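Local coordinates for protein fiber (Human adenovirus 35, PDB 2QLK) that forms the trimeric capsid fibre of the adenovirus and, through its head domain (the part given here), binds CD46, probably to attach the virus to the host cell, at residues Leu94-Glu98 and Ile171-Val175; Leu160-Leu166 and Ile179-Leu185. One frame throughout, in Å; residues are numbered along the deposited sequence.

Contact 1 (Leu94-Glu98 and Ile171-Val175); sequences LLTEE and ISSNV
Two surface loops of the fibre knob meet here: 94-98, which follows strand 79-88, and the loop segment 171-175, in the connection between strands 157-166 and 177-186. Neither has regular secondary structure. Leu95 (phi/psi -87/85) is the centre of an inverse gamma turn, with a weak Thr96 N to Leu94 O bond of 3.1 Å; residues 96-98 then take helical angles. In 171-175 the chain turns back on itself, Val175 N bonding Ser172 O at 3.3 Å, and Ser173 has positive phi (23/-138). CA atoms lie 7.8 Å apart for Leu95 and Val175 and 8.1 Å for Glu98 and Ile171, so side chains bridge the gap. The polar link is a hydrogen bond from Ser173 OG (chi1 p) to Glu98 OE1, 2.7 Å; Glu98 reaches it with chi1 m and chi2 t. Ser172 OG lies 3.5 Å from Glu98 OE1. The one apolar pair is Leu95 CD1 (m, t rotamer) and Val175 CG2, 4.1 Å apart; Ile171 CG2 and Val175 CG2 each make a van der Waals contact of 3.7 Å with Glu98 OE1. Tyr87 of strand 79-88 touches the side chains of Glu98, Ile171 and Val175. With 209 Å² buried and a single apolar pair, the specificity of this loop-to-loop contact rests on the Glu98 carboxylate accepting the Ser173 hydroxyl proton.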
ATOM      1  N   LEU A  94      -5.057  16.791  18.350  1.00 44.95           N
ATOM      2  CA  LEU A  94      -5.704  15.635  18.941  1.00 43.65           C
ATOM      3  C   LEU A  94      -6.424  15.970  20.248  1.00 43.54           C
ATOM      4  O   LEU A  94      -5.839  16.519  21.179  1.00 43.71           O
ATOM      5  CB  LEU A  94      -4.666  14.532  19.194  1.00 34.91           C
ATOM      6  CG  LEU A  94      -5.183  13.283  19.912  1.00 33.96           C
ATOM      7  CD1 LEU A  94      -6.261  12.587  19.064  1.00 31.83           C
ATOM      8  CD2 LEU A  94      -4.017  12.365  20.183  1.00 34.00           C
ATOM      9  N   LEU A  95      -7.705  15.645  20.304  1.00 36.13           N
ATOM     10  CA  LEU A  95      -8.493  15.863  21.496  1.00 36.21           C
ATOM     11  C   LEU A  95      -8.295  14.609  22.354  1.00 37.30           C
ATOM     12  O   LEU A  95      -9.111  13.669  22.307  1.00 36.68           O
ATOM     13  CB  LEU A  95      -9.958  16.024  21.106  1.00 37.88           C
ATOM     14  CG  LEU A  95     -10.298  17.274  20.292  1.00 37.67           C
ATOM     15  CD1 LEU A  95     -11.789  17.274  19.939  1.00 35.88           C
ATOM     16  CD2 LEU A  95      -9.927  18.522  21.110  1.00 38.97           C
ATOM     17  N   THR A  96      -7.217  14.608  23.142  1.00 43.11           N
ATOM     18  CA  THR A  96      -6.843  13.457  23.972  1.00 44.75           C
ATOM     19  C   THR A  96      -7.837  12.933  24.996  1.00 44.67           C
ATOM     20  O   THR A  96      -7.848  11.739  25.291  1.00 44.97           O
ATOM     21  CB  THR A  96      -5.509  13.703  24.718  1.00 53.65           C
ATOM     22  OG1 THR A  96      -5.651  14.818  25.609  1.00 54.16           O
ATOM     23  CG2 THR A  96      -4.385  13.986  23.725  1.00 54.06           C
ATOM     24  N   GLU A  97      -8.668  13.802  25.553  1.00 48.24           N
ATOM     25  CA  GLU A  97      -9.634  13.336  26.533  1.00 49.40           C
ATOM     26  C   GLU A  97     -10.693  12.436  25.911  1.00 48.76           C
ATOM     27  O   GLU A  97     -11.126  11.479  26.534  1.00 50.17           O
ATOM     28  CB  GLU A  97     -10.317  14.522  27.211  1.00 62.83           C
ATOM     29  CG  GLU A  97      -9.412  15.347  28.111  1.00 65.83           C
ATOM     30  CD  GLU A  97     -10.019  16.701  28.439  1.00 69.36           C
ATOM     31  OE1 GLU A  97     -11.264  16.828  28.344  1.00 69.24           O
ATOM     32  OE2 GLU A  97      -9.254  17.629  28.797  1.00 69.88           O
ATOM     33  N   GLU A  98     -11.108  12.740  24.685  1.00 49.79           N
ATOM     34  CA  GLU A  98     -12.149  11.965  23.996  1.00 48.55           C
ATOM     35  C   GLU A  98     -11.595  10.829  23.146  1.00 45.72           C
ATOM     36  O   GLU A  98     -12.292   9.867  22.846  1.00 46.77           O
ATOM     37  CB  GLU A  98     -12.977  12.896  23.103  1.00 85.89           C
ATOM     38  CG  GLU A  98     -13.715  13.985  23.868  1.00 90.34           C
ATOM     39  CD  GLU A  98     -14.024  15.207  23.021  1.00 92.90           C
ATOM     40  OE1 GLU A  98     -14.688  15.064  21.969  1.00 93.60           O
ATOM     41  OE2 GLU A  98     -13.600  16.317  23.416  1.00 94.64           O
ATOM     42  N   ILE A 171     -17.984  12.102  17.490  1.00103.81           N
ATOM     43  CA  ILE A 171     -18.373  11.788  18.863  1.00104.14           C
ATOM     44  C   ILE A 171     -19.165  12.900  19.531  1.00104.44           C
ATOM     45  O   ILE A 171     -20.288  12.683  19.990  1.00104.46           O
ATOM     46  CB  ILE A 171     -17.139  11.493  19.742  1.00 66.86           C
ATOM     47  CG1 ILE A 171     -17.567  11.312  21.198  1.00 67.35           C
ATOM     48  CG2 ILE A 171     -16.131  12.619  19.622  1.00 66.53           C
ATOM     49  CD1 ILE A 171     -16.411  11.173  22.170  1.00 67.28           C
ATOM     50  N   SER A 172     -18.581  14.093  19.575  1.00 82.93           N
ATOM     51  CA  SER A 172     -19.247  15.221  20.210  1.00 82.57           C
ATOM     52  C   SER A 172     -18.479  16.527  20.072  1.00 81.91           C
ATOM     53  O   SER A 172     -17.978  16.877  19.002  1.00 81.97           O
ATOM     54  CB  SER A 172     -19.440  14.922  21.696  1.00 75.93           C
ATOM     55  OG  SER A 172     -18.182  14.789  22.340  1.00 76.20           O
ATOM     56  N   SER A 173     -18.410  17.234  21.194  1.00 73.75           N
ATOM     57  CA  SER A 173     -17.730  18.516  21.320  1.00 72.45           C
ATOM     58  C   SER A 173     -17.560  19.280  20.012  1.00 70.33           C
ATOM     59  O   SER A 173     -18.479  19.365  19.191  1.00 69.26           O
ATOM     60  CB  SER A 173     -16.357  18.310  21.976  1.00 83.80           C
ATOM     61  OG  SER A 173     -15.504  17.533  21.153  1.00 84.03           O
ATOM     62  N   ASN A 174     -16.369  19.849  19.855  1.00 78.78           N
ATOM     63  CA  ASN A 174     -16.000  20.610  18.676  1.00 76.34           C
ATOM     64  C   ASN A 174     -15.048  19.734  17.846  1.00 72.97           C
ATOM     65  O   ASN A 174     -14.001  20.193  17.388  1.00 71.69           O
ATOM     66  CB  ASN A 174     -15.312  21.920  19.095  1.00122.14           C
ATOM     67  CG  ASN A 174     -15.697  23.105  18.212  1.00124.04           C
ATOM     68  OD1 ASN A 174     -15.304  24.245  18.475  1.00124.40           O
ATOM     69  ND2 ASN A 174     -16.467  22.841  17.162  1.00123.84           N
ATOM     70  N   VAL A 175     -15.413  18.460  17.688  1.00 46.99           N
ATOM     71  CA  VAL A 175     -14.628  17.515  16.889  1.00 42.30           C
ATOM     72  C   VAL A 175     -14.694  17.974  15.423  1.00 39.61           C
ATOM     73  O   VAL A 175     -15.753  17.938  14.810  1.00 40.53           O
ATOM     74  CB  VAL A 175     -15.216  16.078  16.963  1.00 40.63           C
ATOM     75  CG1 VAL A 175     -14.432  15.152  16.051  1.00 39.51           C
ATOM     76  CG2 VAL A 175     -15.197  15.562  18.386  1.00 40.27           C
TER

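Contact 2 (Leu160-Leu166 and Ile179-Leu185); sequences LNISIML and IQFEWNL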
ATOM      1  N   LEU A 160      -4.956 -10.015   9.913  1.00 24.51           N
ATOM      2  CA  LEU A 160      -5.813  -9.151  10.722  1.00 24.35           C
ATOM      3  C   LEU A 160      -6.506  -8.238   9.741  1.00 23.71           C
ATOM      4  O   LEU A 160      -5.865  -7.658   8.854  1.00 21.66           O
ATOM      5  CB  LEU A 160      -4.990  -8.308  11.709  1.00 26.26           C
ATOM      6  CG  LEU A 160      -4.194  -9.042  12.812  1.00 24.97           C
ATOM      7  CD1 LEU A 160      -3.402  -8.025  13.691  1.00 22.89           C
ATOM      8  CD2 LEU A 160      -5.177  -9.830  13.685  1.00 25.67           C
ATOM      9  N   ASN A 161      -7.824  -8.148   9.858  1.00 22.09           N
ATOM     10  CA  ASN A 161      -8.557  -7.267   8.973  1.00 22.34           C
ATOM     11  C   ASN A 161      -8.386  -5.925   9.614  1.00 22.83           C
ATOM     12  O   ASN A 161      -8.499  -5.810  10.833  1.00 21.42           O
ATOM     13  CB  ASN A 161     -10.032  -7.633   8.953  1.00 43.00           C
ATOM     14  CG  ASN A 161     -10.257  -9.068   8.548  1.00 49.30           C
ATOM     15  OD1 ASN A 161     -10.034  -9.441   7.395  1.00 53.42           O
ATOM     16  ND2 ASN A 161     -10.683  -9.892   9.498  1.00 49.58           N
ATOM     17  N   ILE A 162      -8.075  -4.909   8.822  1.00 20.61           N
ATOM     18  CA  ILE A 162      -7.948  -3.584   9.386  1.00 19.85           C
ATOM     19  C   ILE A 162      -8.819  -2.617   8.621  1.00 19.38           C
ATOM     20  O   ILE A 162      -8.891  -2.662   7.401  1.00 18.76           O
ATOM     21  CB  ILE A 162      -6.483  -3.048   9.403  1.00 19.22           C
ATOM     22  CG1 ILE A 162      -6.514  -1.578   9.851  1.00 19.41           C
ATOM     23  CG2 ILE A 162      -5.822  -3.167   8.001  1.00 21.81           C
ATOM     24  CD1 ILE A 162      -5.225  -1.101  10.389  1.00 24.37           C
ATOM     25  N   SER A 163      -9.497  -1.755   9.362  1.00 22.75           N
ATOM     26  CA  SER A 163     -10.367  -0.756   8.795  1.00 24.51           C
ATOM     27  C   SER A 163     -10.047   0.602   9.373  1.00 24.14           C
ATOM     28  O   SER A 163      -9.804   0.752  10.575  1.00 23.19           O
ATOM     29  CB  SER A 163     -11.829  -1.067   9.107  1.00 31.79           C
ATOM     30  OG  SER A 163     -12.308  -2.126   8.299  1.00 38.60           O
ATOM     31  N   ILE A 164     -10.017   1.595   8.504  1.00 17.06           N
ATOM     32  CA  ILE A 164      -9.776   2.939   8.962  1.00 18.27           C
ATOM     33  C   ILE A 164     -10.988   3.733   8.541  1.00 20.43           C
ATOM     34  O   ILE A 164     -11.376   3.722   7.380  1.00 21.50           O
ATOM     35  CB  ILE A 164      -8.526   3.521   8.331  1.00 24.87           C
ATOM     36  CG1 ILE A 164      -7.337   2.608   8.650  1.00 21.97           C
ATOM     37  CG2 ILE A 164      -8.342   4.965   8.821  1.00 20.68           C
ATOM     38  CD1 ILE A 164      -5.994   3.137   8.155  1.00 29.67           C
ATOM     39  N   MET A 165     -11.625   4.388   9.502  1.00 23.40           N
ATOM     40  CA  MET A 165     -12.807   5.177   9.189  1.00 24.35           C
ATOM     41  C   MET A 165     -12.462   6.636   9.348  1.00 25.32           C
ATOM     42  O   MET A 165     -11.941   7.063  10.399  1.00 20.86           O
ATOM     43  CB  MET A 165     -13.956   4.796  10.118  1.00 31.11           C
ATOM     44  CG  MET A 165     -15.276   5.443   9.735  1.00 39.09           C
ATOM     45  SD  MET A 165     -16.582   5.138  10.940  1.00 45.89           S
ATOM     46  CE  MET A 165     -16.743   6.798  11.699  1.00 45.20           C
ATOM     47  N   LEU A 166     -12.728   7.413   8.300  1.00 26.53           N
ATOM     48  CA  LEU A 166     -12.396   8.830   8.328  1.00 28.58           C
ATOM     49  C   LEU A 166     -13.600   9.702   8.648  1.00 30.41           C
ATOM     50  O   LEU A 166     -14.661   9.548   8.045  1.00 30.49           O
ATOM     51  CB  LEU A 166     -11.772   9.246   6.983  1.00 27.52           C
ATOM     52  CG  LEU A 166     -10.565   8.386   6.564  1.00 29.67           C
ATOM     53  CD1 LEU A 166     -10.306   8.597   5.090  1.00 27.59           C
ATOM     54  CD2 LEU A 166      -9.320   8.703   7.423  1.00 29.78           C
ATOM     55  N   ILE A 179     -10.352   9.983  12.962  1.00 29.91           N
ATOM     56  CA  ILE A 179      -9.642   8.876  12.349  1.00 27.09           C
ATOM     57  C   ILE A 179      -9.789   7.753  13.367  1.00 27.45           C
ATOM     58  O   ILE A 179      -9.351   7.886  14.523  1.00 23.03           O
ATOM     59  CB  ILE A 179      -8.150   9.172  12.174  1.00 27.27           C
ATOM     60  CG1 ILE A 179      -7.966  10.380  11.258  1.00 27.91           C
ATOM     61  CG2 ILE A 179      -7.438   7.927  11.599  1.00 24.73           C
ATOM     62  CD1 ILE A 179      -6.506  10.672  10.920  1.00 29.45           C
ATOM     63  N   GLN A 180     -10.446   6.679  12.942  1.00 26.35           N
ATOM     64  CA  GLN A 180     -10.670   5.512  13.776  1.00 25.76           C
ATOM     65  C   GLN A 180      -9.993   4.289  13.162  1.00 25.74           C
ATOM     66  O   GLN A 180     -10.206   3.993  11.986  1.00 22.93           O
ATOM     67  CB  GLN A 180     -12.158   5.212  13.910  1.00 33.38           C
ATOM     68  CG  GLN A 180     -12.435   4.071  14.875  1.00 36.01           C
ATOM     69  CD  GLN A 180     -13.922   3.742  15.002  1.00 40.04           C
ATOM     70  OE1 GLN A 180     -14.488   3.008  14.188  1.00 40.88           O
ATOM     71  NE2 GLN A 180     -14.552   4.287  16.028  1.00 42.56           N
ATOM     72  N   PHE A 181      -9.200   3.575  13.962  1.00 23.88           N
ATOM     73  CA  PHE A 181      -8.500   2.386  13.470  1.00 23.22           C
ATOM     74  C   PHE A 181      -9.145   1.197  14.125  1.00 23.91           C
ATOM     75  O   PHE A 181      -9.453   1.235  15.317  1.00 24.41           O
ATOM     76  CB  PHE A 181      -7.017   2.399  13.900  1.00 24.01           C
ATOM     77  CG  PHE A 181      -6.193   3.498  13.279  1.00 23.36           C
ATOM     78  CD1 PHE A 181      -5.684   3.365  11.975  1.00 19.54           C
ATOM     79  CD2 PHE A 181      -5.953   4.673  13.974  1.00 23.40           C
ATOM     80  CE1 PHE A 181      -4.949   4.410  11.377  1.00 23.93           C
ATOM     81  CE2 PHE A 181      -5.220   5.724  13.387  1.00 23.13           C
ATOM     82  CZ  PHE A 181      -4.719   5.596  12.087  1.00 23.39           C
ATOM     83  N   GLU A 182      -9.363   0.134  13.364  1.00 22.63           N
ATOM     84  CA  GLU A 182      -9.898  -1.061  13.961  1.00 22.14           C
ATOM     85  C   GLU A 182      -9.242  -2.317  13.382  1.00 22.16           C
ATOM     86  O   GLU A 182      -9.171  -2.475  12.166  1.00 18.77           O
ATOM     87  CB  GLU A 182     -11.414  -1.109  13.791  1.00 41.90           C
ATOM     88  CG  GLU A 182     -12.036  -2.269  14.530  1.00 49.29           C
ATOM     89  CD  GLU A 182     -13.541  -2.130  14.670  1.00 54.16           C
ATOM     90  OE1 GLU A 182     -13.984  -1.273  15.470  1.00 57.49           O
ATOM     91  OE2 GLU A 182     -14.273  -2.875  13.973  1.00 54.72           O
ATOM     92  N   TRP A 183      -8.716  -3.174  14.257  1.00 22.80           N
ATOM     93  CA  TRP A 183      -8.093  -4.439  13.848  1.00 23.16           C
ATOM     94  C   TRP A 183      -9.000  -5.566  14.330  1.00 25.75           C
ATOM     95  O   TRP A 183      -9.483  -5.545  15.459  1.00 26.79           O
ATOM     96  CB  TRP A 183      -6.736  -4.646  14.504  1.00 18.41           C
ATOM     97  CG  TRP A 183      -5.671  -3.706  14.046  1.00 19.33           C
ATOM     98  CD1 TRP A 183      -4.729  -3.942  13.099  1.00 20.35           C
ATOM     99  CD2 TRP A 183      -5.423  -2.392  14.552  1.00 21.42           C
ATOM    100  NE1 TRP A 183      -3.881  -2.850  12.980  1.00 23.91           N
ATOM    101  CE2 TRP A 183      -4.285  -1.886  13.864  1.00 20.87           C
ATOM    102  CE3 TRP A 183      -6.048  -1.587  15.526  1.00 18.17           C
ATOM    103  CZ2 TRP A 183      -3.756  -0.610  14.119  1.00 23.95           C
ATOM    104  CZ3 TRP A 183      -5.518  -0.323  15.782  1.00 19.05           C
ATOM    105  CH2 TRP A 183      -4.381   0.153  15.079  1.00 22.28           C
ATOM    106  N   ASN A 184      -9.194  -6.563  13.487  1.00 22.58           N
ATOM    107  CA  ASN A 184     -10.052  -7.667  13.825  1.00 24.58           C
ATOM    108  C   ASN A 184      -9.375  -8.998  13.516  1.00 24.47           C
ATOM    109  O   ASN A 184      -8.897  -9.243  12.401  1.00 21.86           O
ATOM    110  CB  ASN A 184     -11.351  -7.563  13.039  1.00 35.56           C
ATOM    111  CG  ASN A 184     -12.322  -8.675  13.380  1.00 41.94           C
ATOM    112  OD1 ASN A 184     -12.982  -8.648  14.429  1.00 44.29           O
ATOM    113  ND2 ASN A 184     -12.405  -9.672  12.507  1.00 43.08           N
ATOM    114  N   LEU A 185      -9.335  -9.854  14.518  1.00 25.38           N
ATOM    115  CA  LEU A 185      -8.773 -11.182  14.358  1.00 27.63           C
ATOM    116  C   LEU A 185      -9.958 -12.162  14.292  1.00 29.77           C
ATOM    117  O   LEU A 185     -10.805 -12.187  15.182  1.00 29.20           O
ATOM    118  CB  LEU A 185      -7.896 -11.558  15.552  1.00 22.52           C
ATOM    119  CG  LEU A 185      -7.611 -13.081  15.527  1.00 24.77           C
ATOM    120  CD1 LEU A 185      -6.619 -13.445  14.387  1.00 24.99           C
ATOM    121  CD2 LEU A 185      -7.083 -13.524  16.871  1.00 25.97           C
TER
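Six backbone hydrogen bonds hold strands 160-166 and 179-185 together, in reciprocal pairs: Asn161 N to Asn184 O 3.0 Å and Asn184 N to Asn161 O 2.8 Å; Ser163 N to Glu182 O and Glu182 N to Ser163 O, both 2.9 Å; Met165 N to Gln180 O 2.9 Å and Gln180 N to Met165 O 3.0 Å. At the non-hydrogen-bonded pairs between them, CA-H...O contacts add to the seam, such as Ile162 CA to Glu182 O at 3.2 Å. The strands form an antiparallel beta hairpin at the middle of a four-stranded sheet of the knob's beta sandwich, flanked by strands 142-150 and 79-88. The face bearing Ile162, Ile164, Leu166, Ile179, Phe181 and Trp183 packs inward, where Phe203, Phe205 and Tyr207 of strand 203-208 meet it. Ile162 CD1 sits over a face of the Trp183 ring, 3.7 Å from Trp183 CE2, and Ile164 CD1 lies 3.6 Å from Phe181 CE1. On the other face, Met165 CB and Gln180 CB are 4.2 Å apart, and Glu182 OE1 is hydrogen-bonded to Gln83 NE2 of strand 79-88.

Contacts 1 and 2 meet only through the chain: strand 160-166 runs on into the loop that holds 171-175, which leads back into strand 179-185. Contact 2 thus pairs the arms of the hairpin, and contact 1 ties its connecting loop to the loop that follows strand 79-88, the sheet neighbour of strand 177-186. Their centres are 19 Å apart and, sequence aside, they do not touch. Contact 2 lies about 7 Å from the centre of the chain and is largely buried; contact 1, about 16 Å from that centre, is a surface contact. No other subunit of the trimer touches any of the four segments.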